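Local atomic coordinates of geranyltranstransferase (Campylobacter jejuni, PDB entry 3NPK), a protein that probably catalyses the condensation of geranyl diphosphate with isopentenyl diphosphate into farnesyl diphosphate, releasing pyrophosphate, in isoprene biosynthesis. Residues Ala181-Gly186 and Asn198-Leu203; Gln52-Glu57 and Cys190-Glu195; Gln45-Val50 and Asn60-Val65; Thr175-Ala180 and Leu203-Gly208. One frame throughout, in Å; residues are numbered along the deposited sequence.

Three of the four contacts join helices of the polyprenyl synthetase bundle; contact 2 ties two helix-end turns at its surface. Contacts 1 and 4 follow each other along one helix pair, 164-189 with 194-220, their centres about 8 Å apart. Contact 3 pairs helix 42-54 with helix 59-80 and meets contact 1 through Leu47 and Met185, and contact 4 where Leu46 CD1 lies 3.8 Å from Ile179 CG2. Contact 2 abuts contact 1 where Leu192 packs on Ile200. Bound pyrophosphate lies about 7 Å from the Ile179 side chain of contact 4, but about 14 Å from Leu183 of contact 1 and Leu48 of contact 3.

Contact 1: residues Ala181-Gly186 and Asn198-Leu203; sequences AALKMG and NQIYKL
An antiparallel helix hairpin of the all-helical polyprenyl synthetase fold brings Ala181-Gly186 of helix 164-189 against Asn198-Leu203 of helix 194-220. The two axes pass 7.9 Å apart at 158°, and the CA atoms of Lys184 and Tyr201 come within 5.3 Å of each other. On the buried side, Leu183 CB meets Ile200 CG2 at 3.5 Å; CG2 is anti to the Ile200 backbone N, and CG1 lies beside that N. Here the hairpin belongs to the helix bundle: Met185, a selenomethionine, packs on helices 59-80 and 128-142. On the outer side, Lys184 and Tyr201 both leave their helices with CG anti to the backbone N, so the straight lysine chain runs obliquely across the phenol. Lys184 CD reaches Tyr201 CD1 at 3.9 Å, and Ala181 N comes up obliquely to the same ring, nearest to CE1. Lys184 NZ lies 5.9 Å from the centroid of the Tyr201 ring, a long separation that gives at most a weak cation-pi attraction. Tyr201 OH is hydrogen-bonded to Asn141 of helix 128-142. Lys184 and Asn198 point the same way, and a water takes a 2.8 Å bond from Asn198 ND2 plus a weak one from Lys184 NZ.

Contact 2: residues Gln52-Glu57 and Cys190-Glu195; sequences QSNKPE and CELNNE
Lys55, just past the end of helix 42-54, lays its extended side chain over the turn that follows helix 164-189. Its CG is anti to the carbonyl carbon (chi1 -81°), and from there CD, CE and NZ run past the backbone of Cys190, with CE 3.1 Å from Cys190 O. Lys55 NZ is also near that oxygen, but at a poor angle for a bond. Asn54 takes the other rotation, CG anti to its backbone N (chi1 -166°), which sets OD1 3.4 Å from Cys190 CB. Between the two, Cys190 SG is anti to its carbonyl carbon and touches the CB atoms of both Asn54 and Lys55, at 3.8 Å from Lys55 CB. The turn is a Schellman motif, with Glu191 at positive phi; Asn193 then serves as N-cap of helix 194-220. Glu191 extends beyond CG and crosses Lys55 obliquely, leaving OE1 4.0 Å from Lys55 NZ, beyond a salt bridge, while its OE2 forms a salt bridge with Lys127 NZ. Two waters complete the join. One donates to both Asn54 OD1 and Cys190 O; the other accepts from Lys55 NZ and donates to Glu191 OE1 at 2.6 Å. This second bridge probably links the two charges, whose direct attraction is likely to be modest.

Contact 3: residues Gln45-Val50 and Asn60-Val65; sequences QLLLSV and NQALDV
Helices 42-54 and 59-80 form an antiparallel hairpin in the helical core of the polyprenyl synthetase fold, and Gln45-Val50 faces Asn60-Val65 in its buried part. The segment axes come no closer than 9.6 Å and run at 155°, so the gap is bridged by leucine tips rather than by backbone. The tightest point is at Leu47, whose CG is anti to the backbone N: CD1 meets Val65 CG1 at 3.6 Å, the two side chains crossing nearly at right angles. Its chi2 of 149° is off the staggered value; Leu47 CD2 lies 4.1 Å from Ala62 CB. Packing is looser around Leu48, which turns the other way, with CG anti to the carbonyl carbon. Its branches straddle the tip of Leu63, CD1 coming to 3.9 Å from Leu63 CD2, and its CD2 also rests on Ala62 CB. Phe9 of helix 5-14 covers Leu48, whereas Met185 of helix 164-189 lies against Leu47 and Val65. On the outward side of helix 59-80, Asn60 is exposed and Asp64 is partly so, its OD1 hydrogen-bonded to His12 NE2. That helix is kinked here, the weak bond from Val65 N reaching back only to Ala62 O. In the facing helix, Gln45 O accepts from both Ser49 N and Ser49 OG, the hydroxyl at 2.7 Å and 33° out of the carbonyl plane.

Contact 4: residues Thr175-Ala180 and Leu203-Gly208; sequences TARLIA and LGLKLG
This is a close, small-residue helix crossing, buried near the middle of the polyprenyl synthetase bundle, where helix 164-189 runs against helix 194-220. Gly204 and Gly208, spaced as in a GxxxG motif, face two alanines also four residues apart: Gly204 meets Ala180 and Gly208 meets Ala176. The axes approach to 7.4 Å at 140°, and the backbones touch: Ala180 CA is 3.9 Å from Gly204 CA. With no side chain on either glycine, Ala176 CB can come to 3.9 Å from Gly208 CA, and the same methyl lies 3.6 Å from Leu205 O. Ile179 flanks the crossing on one side, its CG2 over Gly204 O and its CD1 beside Gly208 CA. That isoleucine also packs on Phe42 and Arg43, and Arg43 is one of the residues lining the pyrophosphate pocket. Leu205 packs on the other side. With CG anti to the carbonyl carbon (chi1 -67°), it sends CD2 to Ala180 CB, at 3.7 Å, and lies alongside the straight chain of Arg177, whose CG is 3.9 Å from the same methyl. Arg177 continues toward helix 128-142, packing on Phe140 and Asn141. Polar links appear at the Thr175 end. Two waters each bridge Thr175 OG1 and Gly208 O, both donating to the carbonyl; both sit 2.8 Å from Gly208 O, though one of these bonds is weak.

Contact 1: residues Ala181-Gly186 and Asn198-Leu203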
loop_
_atom_site.group_PDB
_atom_site.type_symbol
_atom_site.label_atom_id
_atom_site.label_comp_id
_atom_site.label_asym_id
_atom_site.label_seq_id
_atom_site.Cartn_x
_atom_site.Cartn_y
_atom_site.Cartn_z
ATOM N N ALA A 181 -3.310 6.748 -14.871
ATOM C CA ALA A 181 -3.835 5.485 -14.349
ATOM C C ALA A 181 -5.348 5.546 -14.136
ATOM O O ALA A 181 -6.049 4.581 -14.396
ATOM C CB ALA A 181 -3.137 5.111 -13.037
ATOM N N ALA A 182 -5.856 6.679 -13.657
ATOM C CA ALA A 182 -7.291 6.794 -13.433
ATOM C C ALA A 182 -8.048 6.572 -14.735
ATOM O O ALA A 182 -9.039 5.833 -14.780
ATOM C CB ALA A 182 -7.620 8.156 -12.861
ATOM N N LEU A 183 -7.589 7.224 -15.801
ATOM C CA LEU A 183 -8.205 7.055 -17.119
ATOM C C LEU A 183 -8.056 5.615 -17.617
ATOM O O LEU A 183 -9.035 5.016 -18.074
ATOM C CB LEU A 183 -7.588 8.026 -18.123
ATOM C CG LEU A 183 -7.999 9.476 -17.886
ATOM C CD1 LEU A 183 -7.056 10.462 -18.599
ATOM C CD2 LEU A 183 -9.464 9.711 -18.312
ATOM N N LYS A 184 -6.847 5.054 -17.514
ATOM C CA LYS A 184 -6.614 3.693 -18.011
ATOM C C LYS A 184 -7.451 2.669 -17.234
ATOM O O LYS A 184 -7.978 1.720 -17.805
ATOM C CB LYS A 184 -5.130 3.311 -17.937
ATOM C CG LYS A 184 -4.847 1.943 -18.593
ATOM C CD LYS A 184 -3.389 1.614 -18.668
ATOM C CE LYS A 184 -3.208 0.262 -19.386
ATOM N NZ LYS A 184 -1.806 -0.187 -19.442
HETATM N N MSE A 185 -7.584 2.873 -15.931
HETATM C CA MSE A 185 -8.396 1.982 -15.115
HETATM C C MSE A 185 -9.875 2.017 -15.543
HETATM O O MSE A 185 -10.557 0.980 -15.547
HETATM C CB MSE A 185 -8.225 2.339 -13.638
HETATM C CG MSE A 185 -6.835 1.939 -13.156
HETATM SE SE MSE A 185 -6.345 2.645 -11.415
HETATM C CE MSE A 185 -7.299 1.360 -10.306
ATOM N N GLY A 186 -10.377 3.191 -15.914
ATOM C CA GLY A 186 -11.724 3.250 -16.484
ATOM C C GLY A 186 -11.816 2.356 -17.724
ATOM O O GLY A 186 -12.792 1.613 -17.913
ATOM N N ASN A 198 -4.230 2.571 -24.342
ATOM C CA ASN A 198 -2.893 3.156 -24.278
ATOM C C ASN A 198 -2.926 4.625 -24.711
ATOM O O ASN A 198 -2.203 5.455 -24.169
ATOM C CB ASN A 198 -1.913 2.373 -25.168
ATOM C CG ASN A 198 -1.585 0.990 -24.619
ATOM O OD1 ASN A 198 -1.119 0.096 -25.355
ATOM N ND2 ASN A 198 -1.821 0.797 -23.342
ATOM N N GLN A 199 -3.749 4.947 -25.705
ATOM C CA GLN A 199 -3.880 6.340 -26.143
ATOM C C GLN A 199 -4.432 7.206 -25.022
ATOM O O GLN A 199 -4.000 8.346 -24.828
ATOM C CB GLN A 199 -4.762 6.447 -27.393
ATOM C CG GLN A 199 -4.083 5.837 -28.607
ATOM C CD GLN A 199 -4.879 5.987 -29.882
ATOM O OE1 GLN A 199 -4.348 5.778 -30.974
ATOM N NE2 GLN A 199 -6.158 6.335 -29.756
ATOM N N ILE A 200 -5.394 6.661 -24.287
ATOM C CA ILE A 200 -6.036 7.415 -23.212
ATOM C C ILE A 200 -5.078 7.594 -22.018
ATOM O O ILE A 200 -5.035 8.658 -21.404
ATOM C CB ILE A 200 -7.387 6.744 -22.851
ATOM C CG1 ILE A 200 -8.412 7.021 -23.957
ATOM C CG2 ILE A 200 -7.913 7.216 -21.527
ATOM C CD1 ILE A 200 -9.616 6.061 -23.960
ATOM N N TYR A 201 -4.277 6.577 -21.715
ATOM C CA TYR A 201 -3.226 6.728 -20.705
ATOM C C TYR A 201 -2.271 7.864 -21.092
ATOM O O TYR A 201 -1.933 8.717 -20.273
ATOM C CB TYR A 201 -2.474 5.414 -20.536
ATOM C CG TYR A 201 -1.389 5.427 -19.483
ATOM C CD1 TYR A 201 -1.659 5.070 -18.165
ATOM C CD2 TYR A 201 -0.090 5.786 -19.811
ATOM C CE1 TYR A 201 -0.650 5.057 -17.204
ATOM C CE2 TYR A 201 0.922 5.783 -18.859
ATOM C CZ TYR A 201 0.635 5.423 -17.558
ATOM O OH TYR A 201 1.629 5.412 -16.613
ATOM N N LYS A 202 -1.856 7.889 -22.354
ATOM C CA LYS A 202 -0.952 8.940 -22.820
ATOM C C LYS A 202 -1.581 10.327 -22.730
ATOM O O LYS A 202 -0.899 11.307 -22.422
ATOM C CB LYS A 202 -0.484 8.645 -24.241
ATOM C CG LYS A 202 0.461 7.476 -24.306
ATOM C CD LYS A 202 0.950 7.271 -25.727
ATOM C CE LYS A 202 2.069 6.239 -25.789
ATOM N NZ LYS A 202 2.976 6.468 -26.955
ATOM N N LEU A 203 -2.887 10.419 -22.957
ATOM C CA LEU A 203 -3.581 11.692 -22.774
ATOM C C LEU A 203 -3.533 12.118 -21.306
ATOM O O LEU A 203 -3.283 13.289 -21.000
ATOM C CB LEU A 203 -5.023 11.591 -23.261
ATOM C CG LEU A 203 -5.952 12.752 -22.900
ATOM C CD1 LEU A 203 -5.494 14.054 -23.566
ATOM C CD2 LEU A 203 -7.402 12.429 -23.312
HETATM O O HOH W 1 -2.830 -1.545 -22.308
#

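Contact 2: residues Gln52-Glu57 and Cys190-Glu195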
loop_
_atom_site.group_PDB
_atom_site.type_symbol
_atom_site.label_atom_id
_atom_site.label_comp_id
_atom_site.label_asym_id
_atom_site.label_seq_id
_atom_site.Cartn_x
_atom_site.Cartn_y
_atom_site.Cartn_z
ATOM N N GLN A 52 -18.814 5.624 -17.461
ATOM C CA GLN A 52 -20.137 6.114 -17.835
ATOM C C GLN A 52 -20.296 6.218 -19.356
ATOM O O GLN A 52 -21.345 5.881 -19.905
ATOM C CB GLN A 52 -20.418 7.467 -17.168
ATOM C CG GLN A 52 -21.756 8.097 -17.576
ATOM C CD GLN A 52 -22.969 7.256 -17.215
ATOM O OE1 GLN A 52 -22.880 6.291 -16.453
ATOM N NE2 GLN A 52 -24.118 7.623 -17.773
ATOM N N SER A 53 -19.241 6.663 -20.030
ATOM C CA SER A 53 -19.291 6.916 -21.470
ATOM C C SER A 53 -19.270 5.632 -22.295
ATOM O O SER A 53 -19.699 5.617 -23.451
ATOM C CB SER A 53 -18.119 7.806 -21.896
ATOM O OG SER A 53 -16.909 7.065 -21.965
ATOM N N ASN A 54 -18.766 4.554 -21.713
ATOM C CA ASN A 54 -18.507 3.348 -22.490
ATOM C C ASN A 54 -19.353 2.142 -22.074
ATOM O O ASN A 54 -19.915 1.426 -22.919
ATOM C CB ASN A 54 -17.019 3.001 -22.403
ATOM C CG ASN A 54 -16.607 1.991 -23.430
ATOM O OD1 ASN A 54 -16.565 0.801 -23.153
ATOM N ND2 ASN A 54 -16.333 2.459 -24.644
ATOM N N LYS A 55 -19.412 1.902 -20.766
ATOM C CA LYS A 55 -20.214 0.813 -20.217
ATOM C C LYS A 55 -20.942 1.304 -18.980
ATOM O O LYS A 55 -20.569 0.972 -17.852
ATOM C CB LYS A 55 -19.330 -0.383 -19.866
ATOM C CG LYS A 55 -18.967 -1.259 -21.047
ATOM C CD LYS A 55 -18.472 -2.608 -20.565
ATOM C CE LYS A 55 -17.960 -3.461 -21.712
ATOM N NZ LYS A 55 -17.701 -4.856 -21.252
ATOM N N PRO A 56 -21.978 2.122 -19.185
ATOM C CA PRO A 56 -22.665 2.716 -18.035
ATOM C C PRO A 56 -23.270 1.657 -17.127
ATOM O O PRO A 56 -23.550 1.952 -15.962
ATOM C CB PRO A 56 -23.759 3.571 -18.689
ATOM C CG PRO A 56 -23.856 3.030 -20.113
ATOM C CD PRO A 56 -22.456 2.697 -20.454
ATOM N N GLU A 57 -23.460 0.440 -17.644
ATOM C CA GLU A 57 -24.002 -0.648 -16.822
ATOM C C GLU A 57 -23.030 -1.111 -15.729
ATOM O O GLU A 57 -23.396 -1.894 -14.856
ATOM C CB GLU A 57 -24.421 -1.843 -17.697
ATOM C CG GLU A 57 -23.253 -2.549 -18.382
ATOM C CD GLU A 57 -22.944 -2.030 -19.785
ATOM O OE1 GLU A 57 -23.179 -0.840 -20.088
ATOM O OE2 GLU A 57 -22.457 -2.840 -20.597
ATOM N N CYS A 190 -13.989 -1.416 -18.437
ATOM C CA CYS A 190 -14.818 -1.601 -19.626
ATOM C C CYS A 190 -14.267 -2.626 -20.611
ATOM O O CYS A 190 -14.896 -2.894 -21.648
ATOM C CB CYS A 190 -14.975 -0.264 -20.340
ATOM S SG CYS A 190 -15.834 0.968 -19.359
ATOM N N GLU A 191 -13.091 -3.170 -20.300
ATOM C CA GLU A 191 -12.409 -4.118 -21.181
ATOM C C GLU A 191 -12.204 -3.506 -22.571
ATOM O O GLU A 191 -12.338 -4.179 -23.604
ATOM C CB GLU A 191 -13.145 -5.471 -21.217
ATOM C CG GLU A 191 -13.009 -6.232 -19.905
ATOM C CD GLU A 191 -13.872 -7.481 -19.864
ATOM O OE1 GLU A 191 -15.068 -7.352 -19.561
ATOM O OE2 GLU A 191 -13.354 -8.590 -20.126
ATOM N N LEU A 192 -11.856 -2.218 -22.592
ATOM C CA LEU A 192 -11.531 -1.534 -23.840
ATOM C C LEU A 192 -10.229 -2.081 -24.415
ATOM O O LEU A 192 -9.320 -2.474 -23.674
ATOM C CB LEU A 192 -11.409 -0.024 -23.605
ATOM C CG LEU A 192 -11.213 0.854 -24.843
ATOM C CD1 LEU A 192 -12.445 0.843 -25.756
ATOM C CD2 LEU A 192 -10.875 2.272 -24.416
ATOM N N ASN A 193 -10.145 -2.136 -25.739
ATOM C CA ASN A 193 -8.957 -2.660 -26.386
ATOM C C ASN A 193 -7.687 -1.906 -25.951
ATOM O O ASN A 193 -7.743 -0.737 -25.538
ATOM C CB ASN A 193 -9.135 -2.621 -27.912
ATOM C CG ASN A 193 -9.330 -1.211 -28.437
ATOM O OD1 ASN A 193 -10.464 -0.751 -28.674
ATOM N ND2 ASN A 193 -8.226 -0.514 -28.619
ATOM N N ASN A 194 -6.547 -2.584 -26.038
ATOM C CA ASN A 194 -5.286 -1.984 -25.618
ATOM C C ASN A 194 -4.897 -0.741 -26.399
ATOM O O ASN A 194 -4.259 0.161 -25.849
ATOM C CB ASN A 194 -4.142 -2.987 -25.728
ATOM C CG ASN A 194 -4.281 -4.157 -24.770
ATOM O OD1 ASN A 194 -3.740 -5.243 -25.017
ATOM N ND2 ASN A 194 -4.980 -3.942 -23.667
ATOM N N GLU A 195 -5.243 -0.688 -27.679
ATOM C CA GLU A 195 -4.817 0.451 -28.485
ATOM C C GLU A 195 -5.437 1.754 -27.984
ATOM O O GLU A 195 -4.729 2.738 -27.744
ATOM C CB GLU A 195 -5.133 0.217 -29.963
ATOM C CG GLU A 195 -4.243 -0.844 -30.595
ATOM C CD GLU A 195 -4.558 -2.265 -30.109
ATOM O OE1 GLU A 195 -5.755 -2.622 -30.004
ATOM O OE2 GLU A 195 -3.609 -3.030 -29.823
HETATM O O HOH W 2 -15.195 -1.411 -23.917
HETATM O O HOH W 3 -16.227 -5.096 -18.817
#

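Contact 3: residues Gln45-Val50 and Asn60-Val65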
loop_
_atom_site.group_PDB
_atom_site.type_symbol
_atom_site.label_atom_id
_atom_site.label_comp_id
_atom_site.label_asym_id
_atom_site.label_seq_id
_atom_site.Cartn_x
_atom_site.Cartn_y
_atom_site.Cartn_z
ATOM N N GLN A 45 -13.290 11.057 -10.731
ATOM C CA GLN A 45 -14.190 11.515 -11.792
ATOM C C GLN A 45 -13.699 11.184 -13.201
ATOM O O GLN A 45 -14.513 10.887 -14.095
ATOM C CB GLN A 45 -14.515 13.002 -11.651
ATOM C CG GLN A 45 -15.303 13.318 -10.362
ATOM C CD GLN A 45 -16.554 12.461 -10.249
ATOM O OE1 GLN A 45 -17.196 12.160 -11.252
ATOM N NE2 GLN A 45 -16.894 12.051 -9.035
ATOM N N LEU A 46 -12.385 11.213 -13.413
ATOM C CA LEU A 46 -11.840 10.760 -14.697
ATOM C C LEU A 46 -12.202 9.302 -14.945
ATOM O O LEU A 46 -12.670 8.946 -16.028
ATOM C CB LEU A 46 -10.321 10.920 -14.734
ATOM C CG LEU A 46 -9.792 12.353 -14.836
ATOM C CD1 LEU A 46 -8.290 12.296 -14.664
ATOM C CD2 LEU A 46 -10.178 12.987 -16.173
ATOM N N LEU A 47 -12.010 8.458 -13.933
ATOM C CA LEU A 47 -12.296 7.037 -14.082
ATOM C C LEU A 47 -13.786 6.829 -14.352
ATOM O O LEU A 47 -14.171 6.085 -15.268
ATOM C CB LEU A 47 -11.872 6.271 -12.823
ATOM C CG LEU A 47 -12.148 4.762 -12.857
ATOM C CD1 LEU A 47 -11.115 3.995 -12.049
ATOM C CD2 LEU A 47 -13.558 4.397 -12.357
ATOM N N LEU A 48 -14.632 7.470 -13.550
ATOM C CA LEU A 48 -16.074 7.247 -13.669
ATOM C C LEU A 48 -16.609 7.791 -14.992
ATOM O O LEU A 48 -17.575 7.255 -15.540
ATOM C CB LEU A 48 -16.815 7.878 -12.488
ATOM C CG LEU A 48 -16.492 7.244 -11.131
ATOM C CD1 LEU A 48 -17.036 8.124 -9.998
ATOM C CD2 LEU A 48 -17.060 5.817 -11.063
ATOM N N SER A 49 -15.980 8.842 -15.517
ATOM C CA SER A 49 -16.411 9.418 -16.793
ATOM C C SER A 49 -16.155 8.414 -17.911
ATOM O O SER A 49 -17.013 8.203 -18.788
ATOM C CB SER A 49 -15.661 10.723 -17.097
ATOM O OG SER A 49 -15.996 11.765 -16.186
ATOM N N VAL A 50 -14.974 7.795 -17.893
ATOM C CA VAL A 50 -14.682 6.758 -18.891
ATOM C C VAL A 50 -15.737 5.646 -18.827
ATOM O O VAL A 50 -16.329 5.280 -19.848
ATOM C CB VAL A 50 -13.267 6.159 -18.722
ATOM C CG1 VAL A 50 -13.069 4.976 -19.690
ATOM C CG2 VAL A 50 -12.199 7.246 -18.964
ATOM N N ASN A 60 -21.906 1.695 -11.227
ATOM C CA ASN A 60 -21.947 1.502 -9.784
ATOM C C ASN A 60 -20.815 0.616 -9.270
ATOM O O ASN A 60 -20.207 0.892 -8.229
ATOM C CB ASN A 60 -23.313 0.963 -9.381
ATOM C CG ASN A 60 -24.388 1.999 -9.569
ATOM O OD1 ASN A 60 -24.465 2.963 -8.805
ATOM N ND2 ASN A 60 -25.216 1.824 -10.600
ATOM N N GLN A 61 -20.523 -0.442 -10.011
ATOM C CA GLN A 61 -19.458 -1.360 -9.636
ATOM C C GLN A 61 -18.114 -0.639 -9.672
ATOM O O GLN A 61 -17.202 -0.970 -8.902
ATOM C CB GLN A 61 -19.456 -2.548 -10.601
ATOM C CG GLN A 61 -20.722 -3.410 -10.472
ATOM C CD GLN A 61 -21.871 -2.996 -11.386
ATOM O OE1 GLN A 61 -21.959 -1.862 -11.849
ATOM N NE2 GLN A 61 -22.783 -3.927 -11.621
ATOM N N ALA A 62 -18.004 0.353 -10.559
ATOM C CA ALA A 62 -16.776 1.137 -10.701
ATOM C C ALA A 62 -16.516 2.066 -9.533
ATOM O O ALA A 62 -15.395 2.549 -9.383
ATOM C CB ALA A 62 -16.802 1.943 -12.006
ATOM N N LEU A 63 -17.548 2.376 -8.751
ATOM C CA LEU A 63 -17.367 3.317 -7.660
ATOM C C LEU A 63 -16.288 2.854 -6.687
ATOM O O LEU A 63 -15.551 3.687 -6.152
ATOM C CB LEU A 63 -18.688 3.551 -6.918
ATOM C CG LEU A 63 -19.720 4.364 -7.700
ATOM C CD1 LEU A 63 -21.101 4.203 -7.076
ATOM C CD2 LEU A 63 -19.346 5.835 -7.835
ATOM N N ASP A 64 -16.188 1.542 -6.457
ATOM C CA ASP A 64 -15.159 1.010 -5.553
ATOM C C ASP A 64 -13.761 1.236 -6.132
ATOM O O ASP A 64 -12.798 1.401 -5.390
ATOM C CB ASP A 64 -15.330 -0.491 -5.310
ATOM C CG ASP A 64 -16.457 -0.818 -4.354
ATOM O OD1 ASP A 64 -16.896 0.076 -3.590
ATOM O OD2 ASP A 64 -16.892 -1.997 -4.358
ATOM N N VAL A 65 -13.642 1.231 -7.458
ATOM C CA VAL A 65 -12.331 1.423 -8.078
ATOM C C VAL A 65 -11.951 2.898 -7.962
ATOM O O VAL A 65 -10.800 3.232 -7.654
ATOM C CB VAL A 65 -12.329 0.944 -9.564
ATOM C CG1 VAL A 65 -10.923 1.001 -10.140
ATOM C CG2 VAL A 65 -12.883 -0.474 -9.657
#

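Contact 4: residues Thr175-Ala180 and Leu203-Gly208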
loop_
_atom_site.group_PDB
_atom_site.type_symbol
_atom_site.label_atom_id
_atom_site.label_comp_id
_atom_site.label_asym_id
_atom_site.label_seq_id
_atom_site.Cartn_x
_atom_site.Cartn_y
_atom_site.Cartn_z
ATOM N N THR A 175 2.874 13.193 -10.330
ATOM C CA THR A 175 1.431 13.403 -10.494
ATOM C C THR A 175 0.822 12.862 -11.769
ATOM O O THR A 175 -0.339 12.415 -11.757
ATOM C CB THR A 175 1.040 14.870 -10.377
ATOM O OG1 THR A 175 1.793 15.621 -11.317
ATOM C CG2 THR A 175 1.381 15.408 -8.995
ATOM N N ALA A 176 1.563 12.873 -12.875
ATOM C CA ALA A 176 0.900 12.532 -14.139
ATOM C C ALA A 176 0.551 11.050 -14.231
ATOM O O ALA A 176 -0.481 10.694 -14.785
ATOM C CB ALA A 176 1.736 12.946 -15.343
ATOM N N ARG A 177 1.407 10.179 -13.702
ATOM C CA ARG A 177 1.147 8.751 -13.862
ATOM C C ARG A 177 -0.133 8.300 -13.166
ATOM O O ARG A 177 -0.852 7.469 -13.694
ATOM C CB ARG A 177 2.363 7.894 -13.480
ATOM C CG ARG A 177 3.383 7.820 -14.643
ATOM C CD ARG A 177 4.502 6.823 -14.425
ATOM N NE ARG A 177 5.402 6.827 -15.574
ATOM C CZ ARG A 177 6.368 5.940 -15.791
ATOM N NH1 ARG A 177 6.593 4.960 -14.930
ATOM N NH2 ARG A 177 7.102 6.039 -16.888
ATOM N N LEU A 178 -0.437 8.862 -11.996
ATOM C CA LEU A 178 -1.668 8.490 -11.297
ATOM C C LEU A 178 -2.922 9.020 -12.019
ATOM O O LEU A 178 -3.966 8.356 -12.034
ATOM C CB LEU A 178 -1.638 8.959 -9.835
ATOM C CG LEU A 178 -2.765 8.373 -8.965
ATOM C CD1 LEU A 178 -2.698 6.866 -8.905
ATOM C CD2 LEU A 178 -2.731 8.957 -7.561
ATOM N N ILE A 179 -2.820 10.205 -12.628
ATOM C CA ILE A 179 -3.901 10.744 -13.464
ATOM C C ILE A 179 -4.129 9.858 -14.698
ATOM O O ILE A 179 -5.270 9.484 -15.018
ATOM C CB ILE A 179 -3.613 12.216 -13.858
ATOM C CG1 ILE A 179 -3.731 13.101 -12.610
ATOM C CG2 ILE A 179 -4.558 12.699 -14.946
ATOM C CD1 ILE A 179 -3.115 14.469 -12.743
ATOM N N ALA A 180 -3.046 9.496 -15.371
ATOM C CA ALA A 180 -3.120 8.552 -16.493
ATOM C C ALA A 180 -3.714 7.209 -16.049
ATOM O O ALA A 180 -4.531 6.593 -16.756
ATOM C CB ALA A 180 -1.723 8.346 -17.100
ATOM N N LEU A 203 -2.887 10.419 -22.957
ATOM C CA LEU A 203 -3.581 11.692 -22.774
ATOM C C LEU A 203 -3.533 12.118 -21.306
ATOM O O LEU A 203 -3.283 13.289 -21.000
ATOM C CB LEU A 203 -5.023 11.591 -23.261
ATOM C CG LEU A 203 -5.952 12.752 -22.900
ATOM C CD1 LEU A 203 -5.494 14.054 -23.566
ATOM C CD2 LEU A 203 -7.402 12.429 -23.312
ATOM N N GLY A 204 -3.746 11.171 -20.395
ATOM C CA GLY A 204 -3.601 11.473 -18.973
ATOM C C GLY A 204 -2.223 12.020 -18.611
ATOM O O GLY A 204 -2.111 12.963 -17.822
ATOM N N LEU A 205 -1.170 11.450 -19.197
ATOM C CA LEU A 205 0.190 11.932 -18.924
ATOM C C LEU A 205 0.326 13.379 -19.358
ATOM O O LEU A 205 0.947 14.197 -18.667
ATOM C CB LEU A 205 1.221 11.099 -19.675
ATOM C CG LEU A 205 1.374 9.647 -19.253
ATOM C CD1 LEU A 205 2.422 8.999 -20.155
ATOM C CD2 LEU A 205 1.739 9.499 -17.753
ATOM N N LYS A 206 -0.246 13.695 -20.519
ATOM C CA LYS A 206 -0.167 15.056 -21.045
ATOM C C LYS A 206 -0.930 16.034 -20.150
ATOM O O LYS A 206 -0.454 17.125 -19.859
ATOM C CB LYS A 206 -0.684 15.115 -22.484
ATOM C CG LYS A 206 -0.322 16.402 -23.196
ATOM C CD LYS A 206 -0.662 16.335 -24.669
ATOM C CE LYS A 206 0.282 15.415 -25.397
ATOM N NZ LYS A 206 -0.021 15.406 -26.850
ATOM N N LEU A 207 -2.109 15.633 -19.696
ATOM C CA LEU A 207 -2.901 16.490 -18.818
ATOM C C LEU A 207 -2.127 16.777 -17.541
ATOM O O LEU A 207 -2.098 17.913 -17.068
ATOM C CB LEU A 207 -4.224 15.811 -18.471
ATOM C CG LEU A 207 -5.208 15.710 -19.634
ATOM C CD1 LEU A 207 -6.471 15.055 -19.148
ATOM C CD2 LEU A 207 -5.484 17.090 -20.206
ATOM N N GLY A 208 -1.507 15.738 -16.982
ATOM C CA GLY A 208 -0.732 15.906 -15.768
ATOM C C GLY A 208 0.362 16.946 -15.934
ATOM O O GLY A 208 0.559 17.806 -15.066
HETATM O O HOH W 4 -0.252 17.168 -12.420
HETATM O O HOH W 5 2.686 16.305 -14.027
#